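Local atomic coordinates of cellulosomal scaffoldin (Bacteroides cellulosolvens, PDB entry 1TYJ), a protein that forms a type-II cohesin module of a cellulosomal scaffoldin, which probably binds dockerin-bearing partners to assemble the cellulosome. Residues 138-142 / 143-147; 120-123 / 124-128. All blocks are in the same frame, centred on the assembly; numbering follows the deposited sequence.

How the contacts relate
Both contacts are local turns leading into strands of the same sheet of the cohesin beta sandwich. Contact 2 (120-123 / 124-128) comes first along the chain and turns the loop after strand 108-117 into strand 126-131. Contact 1 (138-142 / 143-147) does the same for the next strand, 144-148. Strand 30-38 pairs antiparallel with both strands. The contact centres lie about 28 Å apart and their nearest atoms about 11 Å, without touching. Contact 1 sits closer to the middle, its centre about 12 Å from that of the chain; contact 2 lies near the surface, at about 20 Å. A cohesin is a binding module, not an enzyme, and neither contact is tied to a catalytic site.

Contact 1: 138-142 / 143-147; sequences NNAVD and GTMLF
Val141 and Thr144 close a tight beta turn through Asp142 and Gly143, at the entry to strand 144-148 of the cohesin beta sandwich. Both central residues have positive phi, close to type I', a conformation that suits Gly143. The compact side is the Val141-Thr144 junction. Val141 N donates a nearly straight bond to Thr144 O (2.8 Å, 168°). In return, Val141 O takes two donors. Thr144 OG1 gives a short bond to Val141 O of 2.7 Å, in the carbonyl plane, whereas Thr144 N reaches Val141 O at 3.0 Å from well above the plane and with a bend (133°). With chi1 at 71°, OG1 lies between Thr144's own backbone N and carbonyl carbon, turned back over the preceding turn to meet Val141 O. The same buried hydroxyl is also hydrogen-bonded to Tyr159 OH, which ties the turn to a neighbouring loop. A valine in place of Thr144 would probably cost Val141 O its short in-plane hydroxyl bond, keeping the bent one from Thr144 N, and take a hydrogen-bond partner from Tyr159 OH.

The packing is looser in two separate places. At the turn itself, the exposed Asp142 points its carboxylate off and away from the strand. Beside the strand, Ala140 CA still rests 3.4 Å from Thr144 O, but Ala140 CB meets Met145 CG only at 4.1 Å. There the exposed Asn139 binds Asn138 O weakly through ND2. Beyond Ala140, the Met145 chain bends at its thioether and sets its terminal methyl, CE, 3.4 Å from Asn138 O.

Contact 2: 120-123 / 124-128; sequences EIPA and EGIKL
Pro122 to Gly125 form a type I beta turn, closed by a bond from Gly125 N to Pro122 O (2.8 Å, 156°). Gly125 leaves the turn with positive phi, which favours glycine, and the chain then extends into Ile126. Side chains fill the inner face of the bend. The ring of Pro122 offers CD to the CG2 methyl of Ile126 at 3.8 Å, and the two side chains run oblique to each other. Beside them, Ile121 and Ile126 cross at about a right angle, their CD1 methyls meeting 4.1 Å apart. The other branch of Ile121 lies against the backbone instead: CG2 is 3.9 Å from Gly125 CA.

This turn opens strand 126-131 after the loop that follows strand 108-117, a passage from one sheet of the cohesin beta sandwich to the other. Ile126 is bound through its backbone to Ile167 in strand 166-169, and Ile121, Pro122 and Ile126 all pack on Tyr43, so Tyr43 and strand 166-169 cover part of the apolar face, and Ile121 is buried.

The outer face is exposed and differs in character. Glu124 folds back over the turn: its CG sits between the backbone N and the carbonyl carbon (chi1 67°), and a further bend at chi2 swings the carboxylate to the proline ring. The carboxylate lays its flat face over Pro122 CB, with Glu124 OE1 and OE2 each 3.5 Å from that carbon. OE2 also passes Ala123 N, at 3.7 Å.

Contact 1: 138-142 / 143-147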
ATOM      1  N   ASN A 138       3.538  12.548  10.389  1.00 44.28           N
ATOM      2  CA  ASN A 138       3.727  13.984  10.148  1.00 42.76           C
ATOM      3  C   ASN A 138       4.370  14.314   8.807  1.00 40.48           C
ATOM      4  O   ASN A 138       5.312  13.648   8.362  1.00 40.45           O
ATOM      5  CB  ASN A 138       4.444  14.694  11.303  1.00 44.12           C
ATOM      6  CG  ASN A 138       3.466  15.437  12.226  1.00 46.75           C
ATOM      7  OD1 ASN A 138       2.742  14.815  13.030  1.00 49.23           O
ATOM      8  ND2 ASN A 138       3.431  16.771  12.104  1.00 48.34           N
ATOM      9  N   ASN A 139       3.847  15.354   8.167  1.00 37.41           N
ATOM     10  CA  ASN A 139       4.315  15.768   6.853  1.00 35.51           C
ATOM     11  C   ASN A 139       3.931  14.743   5.778  1.00 32.76           C
ATOM     12  O   ASN A 139       4.560  14.734   4.713  1.00 33.01           O
ATOM     13  CB  ASN A 139       5.847  15.939   6.781  1.00 36.52           C
ATOM     14  CG  ASN A 139       6.460  16.566   8.025  1.00 39.68           C
ATOM     15  OD1 ASN A 139       6.423  17.780   8.189  1.00 43.06           O
ATOM     16  ND2 ASN A 139       7.089  15.737   8.879  1.00 41.51           N
ATOM     17  N   ALA A 140       2.946  13.869   6.043  1.00 28.87           N
ATOM     18  CA  ALA A 140       2.555  12.896   5.025  1.00 25.64           C
ATOM     19  C   ALA A 140       1.999  13.603   3.801  1.00 24.73           C
ATOM     20  O   ALA A 140       1.507  14.742   3.902  1.00 23.84           O
ATOM     21  CB  ALA A 140       1.548  11.890   5.558  1.00 25.42           C
ATOM     22  N   VAL A 141       2.074  12.939   2.661  1.00 22.60           N
ATOM     23  CA  VAL A 141       1.452  13.417   1.437  1.00 22.92           C
ATOM     24  C   VAL A 141       0.282  12.512   1.106  1.00 21.35           C
ATOM     25  O   VAL A 141       0.469  11.370   0.657  1.00 19.41           O
ATOM     26  CB  VAL A 141       2.443  13.470   0.271  1.00 22.62           C
ATOM     27  CG1 VAL A 141       1.772  14.022  -1.001  1.00 24.47           C
ATOM     28  CG2 VAL A 141       3.683  14.295   0.659  1.00 23.95           C
ATOM     29  N   ASP A 142      -0.933  13.004   1.352  1.00 21.03           N
ATOM     30  CA  ASP A 142      -2.150  12.215   1.078  1.00 21.10           C
ATOM     31  C   ASP A 142      -2.031  10.787   1.640  1.00 20.40           C
ATOM     32  O   ASP A 142      -2.304   9.793   0.939  1.00 20.67           O
ATOM     33  CB  ASP A 142      -2.459  12.200  -0.423  1.00 21.55           C
ATOM     34  CG  ASP A 142      -2.871  13.579  -0.946  1.00 25.64           C
ATOM     35  OD1 ASP A 142      -3.134  14.476  -0.102  1.00 30.81           O
ATOM     36  OD2 ASP A 142      -2.885  13.768  -2.185  1.00 28.51           O
ATOM     37  N   GLY A 143      -1.646  10.688   2.921  1.00 19.35           N
ATOM     38  CA  GLY A 143      -1.571   9.381   3.580  1.00 19.54           C
ATOM     39  C   GLY A 143      -0.368   8.547   3.174  1.00 18.24           C
ATOM     40  O   GLY A 143      -0.383   7.311   3.347  1.00 20.28           O
ATOM     41  N   THR A 144       0.667   9.170   2.619  1.00 17.28           N
ATOM     42  CA  THR A 144       1.883   8.409   2.240  1.00 17.31           C
ATOM     43  C   THR A 144       3.152   9.126   2.727  1.00 17.95           C
ATOM     44  O   THR A 144       3.192  10.356   2.791  1.00 18.12           O
ATOM     45  CB  THR A 144       1.977   8.252   0.690  1.00 16.88           C
ATOM     46  OG1 THR A 144       2.293   9.517   0.069  1.00 17.27           O
ATOM     47  CG2 THR A 144       0.671   7.672   0.107  1.00 16.43           C
ATOM     48  N   MET A 145       4.192   8.353   3.011  1.00 15.57           N
ATOM     49  CA  MET A 145       5.511   8.910   3.272  1.00 17.53           C
ATOM     50  C   MET A 145       6.451   8.086   2.411  1.00 16.52           C
ATOM     51  O   MET A 145       6.360   6.855   2.414  1.00 17.63           O
ATOM     52  CB  MET A 145       5.887   8.778   4.751  1.00 17.89           C
ATOM     53  CG  MET A 145       4.908   9.482   5.667  1.00 19.31           C
ATOM     54  SD  MET A 145       5.267   9.104   7.388  1.00 27.17           S
ATOM     55  CE  MET A 145       6.348  10.431   7.748  1.00 28.50           C
ATOM     56  N   LEU A 146       7.343   8.760   1.687  1.00 15.96           N
ATOM     57  CA  LEU A 146       8.344   8.101   0.866  1.00 16.14           C
ATOM     58  C   LEU A 146       9.713   8.630   1.208  1.00 16.86           C
ATOM     59  O   LEU A 146       9.863   9.843   1.429  1.00 17.26           O
ATOM     60  CB  LEU A 146       8.067   8.343  -0.629  1.00 16.57           C
ATOM     61  CG  LEU A 146       6.706   7.905  -1.210  1.00 15.47           C
ATOM     62  CD1 LEU A 146       6.667   8.295  -2.713  1.00 17.03           C
ATOM     63  CD2 LEU A 146       6.493   6.364  -1.047  1.00 17.78           C
ATOM     64  N   PHE A 147      10.709   7.761   1.161  1.00 17.25           N
ATOM     65  CA  PHE A 147      12.079   8.119   1.537  1.00 17.46           C
ATOM     66  C   PHE A 147      13.062   7.687   0.502  1.00 17.66           C
ATOM     67  O   PHE A 147      12.817   6.726  -0.255  1.00 18.36           O
ATOM     68  CB  PHE A 147      12.427   7.462   2.894  1.00 18.96           C
ATOM     69  CG  PHE A 147      11.490   7.900   3.977  1.00 19.00           C
ATOM     70  CD1 PHE A 147      10.292   7.217   4.187  1.00 19.66           C
ATOM     71  CD2 PHE A 147      11.784   9.028   4.729  1.00 21.09           C
ATOM     72  CE1 PHE A 147       9.371   7.681   5.179  1.00 19.65           C
ATOM     73  CE2 PHE A 147      10.899   9.469   5.727  1.00 20.90           C
ATOM     74  CZ  PHE A 147       9.697   8.799   5.930  1.00 19.89           C
TER

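Contact 2: 120-123 / 124-128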
ATOM      1  N   GLU A 120     -22.695  -7.355  -1.432  1.00 20.43           N
ATOM      2  CA  GLU A 120     -22.860  -6.945  -2.823  1.00 21.99           C
ATOM      3  C   GLU A 120     -22.501  -5.467  -3.053  1.00 20.16           C
ATOM      4  O   GLU A 120     -22.990  -4.572  -2.358  1.00 20.32           O
ATOM      5  CB  GLU A 120     -24.289  -7.237  -3.281  1.00 22.20           C
ATOM      6  CG  GLU A 120     -24.540  -6.914  -4.765  1.00 25.81           C
ATOM      7  CD  GLU A 120     -25.982  -7.145  -5.189  1.00 27.51           C
ATOM      8  OE1 GLU A 120     -26.676  -8.007  -4.593  1.00 35.02           O
ATOM      9  OE2 GLU A 120     -26.426  -6.471  -6.144  1.00 35.90           O
ATOM     10  N   ILE A 121     -21.617  -5.235  -4.020  1.00 19.11           N
ATOM     11  CA  ILE A 121     -21.224  -3.843  -4.354  1.00 19.40           C
ATOM     12  C   ILE A 121     -22.386  -3.146  -5.059  1.00 20.32           C
ATOM     13  O   ILE A 121     -23.004  -3.718  -5.946  1.00 20.13           O
ATOM     14  CB  ILE A 121     -19.978  -3.827  -5.278  1.00 19.83           C
ATOM     15  CG1 ILE A 121     -18.835  -4.690  -4.688  1.00 19.89           C
ATOM     16  CG2 ILE A 121     -19.536  -2.372  -5.611  1.00 19.17           C
ATOM     17  CD1 ILE A 121     -18.412  -4.310  -3.249  1.00 21.72           C
ATOM     18  N   PRO A 122     -22.676  -1.892  -4.663  1.00 20.55           N
ATOM     19  CA  PRO A 122     -23.751  -1.112  -5.311  1.00 22.09           C
ATOM     20  C   PRO A 122     -23.441  -0.914  -6.803  1.00 22.26           C
ATOM     21  O   PRO A 122     -22.270  -0.845  -7.185  1.00 22.42           O
ATOM     22  CB  PRO A 122     -23.668   0.232  -4.608  1.00 22.89           C
ATOM     23  CG  PRO A 122     -22.852   0.023  -3.372  1.00 24.02           C
ATOM     24  CD  PRO A 122     -21.979  -1.156  -3.596  1.00 21.78           C
ATOM     25  N   ALA A 123     -24.478  -0.785  -7.639  1.00 21.68           N
ATOM     26  CA  ALA A 123     -24.303  -0.645  -9.104  1.00 21.95           C
ATOM     27  C   ALA A 123     -23.357   0.492  -9.497  1.00 20.31           C
ATOM     28  O   ALA A 123     -22.622   0.343 -10.462  1.00 21.84           O
ATOM     29  CB  ALA A 123     -25.658  -0.452  -9.811  1.00 21.88           C
ATOM     30  N   GLU A 124     -23.345   1.585  -8.737  1.00 20.68           N
ATOM     31  CA  GLU A 124     -22.481   2.731  -9.089  1.00 21.00           C
ATOM     32  C   GLU A 124     -20.990   2.487  -8.752  1.00 20.52           C
ATOM     33  O   GLU A 124     -20.123   3.333  -9.083  1.00 19.62           O
ATOM     34  CB  GLU A 124     -22.941   4.015  -8.391  1.00 20.88           C
ATOM     35  CG  GLU A 124     -22.784   4.010  -6.848  1.00 23.44           C
ATOM     36  CD  GLU A 124     -23.996   3.435  -6.115  1.00 28.67           C
ATOM     37  OE1 GLU A 124     -24.058   3.678  -4.901  1.00 32.71           O
ATOM     38  OE2 GLU A 124     -24.863   2.747  -6.727  1.00 29.66           O
ATOM     39  N   GLY A 125     -20.708   1.332  -8.118  1.00 19.50           N
ATOM     40  CA  GLY A 125     -19.352   0.998  -7.653  1.00 19.30           C
ATOM     41  C   GLY A 125     -18.979   1.678  -6.340  1.00 19.92           C
ATOM     42  O   GLY A 125     -19.698   2.553  -5.823  1.00 18.37           O
ATOM     43  N   ILE A 126     -17.857   1.241  -5.770  1.00 19.13           N
ATOM     44  CA  ILE A 126     -17.226   1.936  -4.671  1.00 19.23           C
ATOM     45  C   ILE A 126     -15.736   2.051  -4.962  1.00 17.70           C
ATOM     46  O   ILE A 126     -15.167   1.234  -5.686  1.00 18.48           O
ATOM     47  CB  ILE A 126     -17.408   1.189  -3.314  1.00 18.53           C
ATOM     48  CG1 ILE A 126     -16.704  -0.177  -3.324  1.00 19.27           C
ATOM     49  CG2 ILE A 126     -18.897   0.985  -2.986  1.00 19.82           C
ATOM     50  CD1 ILE A 126     -16.629  -0.852  -1.914  1.00 20.85           C
ATOM     51  N   LYS A 127     -15.119   3.100  -4.433  1.00 17.56           N
ATOM     52  CA  LYS A 127     -13.659   3.233  -4.456  1.00 17.10           C
ATOM     53  C   LYS A 127     -13.093   2.003  -3.737  1.00 16.68           C
ATOM     54  O   LYS A 127     -13.542   1.654  -2.644  1.00 17.97           O
ATOM     55  CB  LYS A 127     -13.248   4.522  -3.743  1.00 16.65           C
ATOM     56  CG  LYS A 127     -13.581   5.790  -4.529  1.00 20.48           C
ATOM     57  CD  LYS A 127     -13.385   6.987  -3.576  1.00 24.48           C
ATOM     58  CE  LYS A 127     -13.598   8.329  -4.274  1.00 28.28           C
ATOM     59  NZ  LYS A 127     -13.288   9.449  -3.313  1.00 30.00           N
ATOM     60  N   LEU A 128     -12.103   1.347  -4.319  1.00 15.80           N
ATOM     61  CA  LEU A 128     -11.582   0.165  -3.600  1.00 16.11           C
ATOM     62  C   LEU A 128     -10.938   0.570  -2.258  1.00 16.88           C
ATOM     63  O   LEU A 128     -11.098  -0.120  -1.219  1.00 18.27           O
ATOM     64  CB  LEU A 128     -10.576  -0.580  -4.467  1.00 17.43           C
ATOM     65  CG  LEU A 128      -9.982  -1.849  -3.825  1.00 17.21           C
ATOM     66  CD1 LEU A 128     -11.103  -2.809  -3.366  1.00 19.18           C
ATOM     67  CD2 LEU A 128      -9.046  -2.562  -4.818  1.00 16.85           C
TER